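Local coordinates for protein D-ribitol-5-phosphate phosphatase (Bacteroides thetaiotaomicron, PDB 4JB3) that catalyses the dephosphorylation of D-ribitol-5-phosphate and D-ribitol-1-phosphate, and can also dephosphorylate 5-amino-6-(5-phospho-D-ribitylamino)uracil, at residues T65-E70 against G74-D79. Numbering follows the deposited sequence.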
loop_
_atom_site.group_PDB
_atom_site.type_symbol
_atom_site.label_atom_id
_atom_site.label_comp_id
_atom_site.label_asym_id
_atom_site.label_seq_id
_atom_site.Cartn_x
_atom_site.Cartn_y
_atom_site.Cartn_z
ATOM N N THR A 65 -13.040 1.605 8.086
ATOM C CA THR A 65 -14.264 0.997 8.593
ATOM C C THR A 65 -15.457 1.472 7.767
ATOM O O THR A 65 -15.300 2.299 6.858
ATOM C CB THR A 65 -14.505 1.354 10.068
ATOM O OG1 THR A 65 -14.629 2.775 10.197
ATOM C CG2 THR A 65 -13.345 0.867 10.924
ATOM N N GLY A 66 -16.640 0.947 8.072
ATOM C CA GLY A 66 -17.844 1.359 7.365
ATOM C C GLY A 66 -17.762 1.118 5.867
ATOM O O GLY A 66 -17.186 0.120 5.423
ATOM N N ILE A 67 -18.314 2.038 5.081
ATOM C CA ILE A 67 -18.318 1.869 3.635
ATOM C C ILE A 67 -16.910 1.962 3.044
ATOM O O ILE A 67 -16.649 1.444 1.953
ATOM C CB ILE A 67 -19.268 2.855 2.913
ATOM C CG1 ILE A 67 -18.850 4.308 3.181
ATOM C CG2 ILE A 67 -20.704 2.598 3.313
ATOM C CD1 ILE A 67 -19.581 5.307 2.296
ATOM N N PHE A 68 -16.006 2.622 3.759
ATOM C CA PHE A 68 -14.612 2.693 3.335
ATOM C C PHE A 68 -13.963 1.318 3.406
ATOM O O PHE A 68 -13.263 0.924 2.477
ATOM C CB PHE A 68 -13.850 3.740 4.161
ATOM C CG PHE A 68 -14.293 5.153 3.889
ATOM C CD1 PHE A 68 -15.428 5.674 4.502
ATOM C CD2 PHE A 68 -13.574 5.956 3.009
ATOM C CE1 PHE A 68 -15.844 6.975 4.235
ATOM C CE2 PHE A 68 -13.979 7.258 2.741
ATOM C CZ PHE A 68 -15.119 7.761 3.351
ATOM N N GLN A 69 -14.216 0.588 4.489
ATOM C CA GLN A 69 -13.775 -0.804 4.590
ATOM C C GLN A 69 -14.424 -1.668 3.520
ATOM O O GLN A 69 -13.755 -2.489 2.882
ATOM C CB GLN A 69 -14.101 -1.379 5.965
ATOM C CG GLN A 69 -13.900 -2.888 6.063
ATOM C CD GLN A 69 -13.980 -3.387 7.487
ATOM O OE1 GLN A 69 -14.542 -2.723 8.357
ATOM N NE2 GLN A 69 -13.402 -4.559 7.741
ATOM N N GLU A 70 -15.730 -1.499 3.334
ATOM C CA GLU A 70 -16.439 -2.295 2.342
ATOM C C GLU A 70 -15.840 -2.113 0.952
ATOM O O GLU A 70 -15.692 -3.080 0.202
ATOM C CB GLU A 70 -17.949 -1.997 2.351
ATOM C CG GLU A 70 -18.657 -2.584 3.559
ATOM C CD GLU A 70 -20.069 -2.071 3.723
ATOM O OE1 GLU A 70 -20.527 -1.306 2.855
ATOM O OE2 GLU A 70 -20.723 -2.427 4.726
ATOM N N GLY A 74 -13.796 -5.001 -1.374
ATOM C CA GLY A 74 -14.491 -5.388 -2.588
ATOM C C GLY A 74 -15.958 -5.711 -2.375
ATOM O O GLY A 74 -16.605 -6.241 -3.276
ATOM N N LYS A 75 -16.482 -5.392 -1.192
ATOM C CA LYS A 75 -17.885 -5.668 -0.884
ATOM C C LYS A 75 -18.787 -4.594 -1.466
ATOM O O LYS A 75 -19.974 -4.837 -1.723
ATOM C CB LYS A 75 -18.074 -5.794 0.622
ATOM C CG LYS A 75 -17.323 -6.981 1.200
ATOM C CD LYS A 75 -17.519 -7.102 2.700
ATOM C CE LYS A 75 -16.784 -8.321 3.243
ATOM N NZ LYS A 75 -17.042 -8.536 4.693
ATOM N N LEU A 76 -18.214 -3.416 -1.668
ATOM C CA LEU A 76 -18.830 -2.364 -2.463
ATOM C C LEU A 76 -17.946 -2.120 -3.673
ATOM O O LEU A 76 -16.718 -2.023 -3.544
ATOM C CB LEU A 76 -18.933 -1.055 -1.671
ATOM C CG LEU A 76 -19.974 -0.930 -0.566
ATOM C CD1 LEU A 76 -19.906 0.472 0.022
ATOM C CD2 LEU A 76 -21.373 -1.228 -1.086
ATOM N N SER A 77 -18.555 -2.009 -4.850
ATOM C CA SER A 77 -17.810 -1.575 -6.030
ATOM C C SER A 77 -17.492 -0.094 -5.919
ATOM O O SER A 77 -18.034 0.602 -5.051
ATOM C CB SER A 77 -18.624 -1.805 -7.297
ATOM O OG SER A 77 -19.744 -0.925 -7.340
ATOM N N ALA A 78 -16.614 0.394 -6.790
ATOM C CA ALA A 78 -16.302 1.818 -6.805
ATOM C C ALA A 78 -17.571 2.658 -6.963
ATOM O O ALA A 78 -17.753 3.666 -6.272
ATOM C CB ALA A 78 -15.306 2.140 -7.905
ATOM N N ASP A 79 -18.450 2.242 -7.867
ATOM C CA ASP A 79 -19.689 2.969 -8.134
ATOM C C ASP A 79 -20.620 2.920 -6.921
ATOM O O ASP A 79 -21.238 3.926 -6.560
ATOM C CB ASP A 79 -20.374 2.356 -9.359
ATOM C CG ASP A 79 -21.455 3.245 -9.951
ATOM O OD1 ASP A 79 -21.349 4.491 -9.855
ATOM O OD2 ASP A 79 -22.404 2.705 -10.551
#
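In Glu-70 (chi1 -73°) and Leu-76 alike, CG stands beside the backbone N and anti to the carbonyl carbon, and in these conformers the two side chains lie across each other. Beyond CG the glutamate chain is extended. Its carboxylate therefore ends over the branch of the leucine, with Glu-70 OE1 3.4 Å from Leu-76 CD1. The root of the same side chain also touches, Glu-70 CB lying 3.7 Å from Leu-76 CG. Leu-76 CD1 also reaches back about one turn of the helix, to 3.8 Å from Ile-67 CB, with Ile-67 CG2 close by.

Helix 66-72 closes in a Schellman motif. The carbonyl O of Glu-70 accepts two bonds from the chain that turns back past the helix end. Lys-75 N donates to Glu-70 O at 2.8 Å, tilted modestly from the carbonyl plane, although bent at hydrogen (135°). This is the 6→1 bond of the motif, and the positive phi of Gly-74 turns the chain so that Lys-75 N can make it. Leu-76 N donates to Glu-70 O at 3.2 Å, straighter at hydrogen (162°) but from well above that plane. Both Ile-67 and Leu-76 also touch Gln-84 of helix 78-89.

With an alanine in place of Leu-76, Ile-67 CB and Glu-70 CB would probably lose the contacts made by CD1 and CG, leaving a gap between this face of helix 66-72 and the turn.

The contact joins the C-terminal end of helix 66-72 to the turn into helix 78-89, N-capped by Ser-77. Both helices follow strand 26-29, consistent with the helical cap of such HAD phosphatases. Chemically, two amides share one carbonyl, and a buried leucine meets both hydrocarbon and a carboxylate oxygen, to which it offers no hydrogen bond.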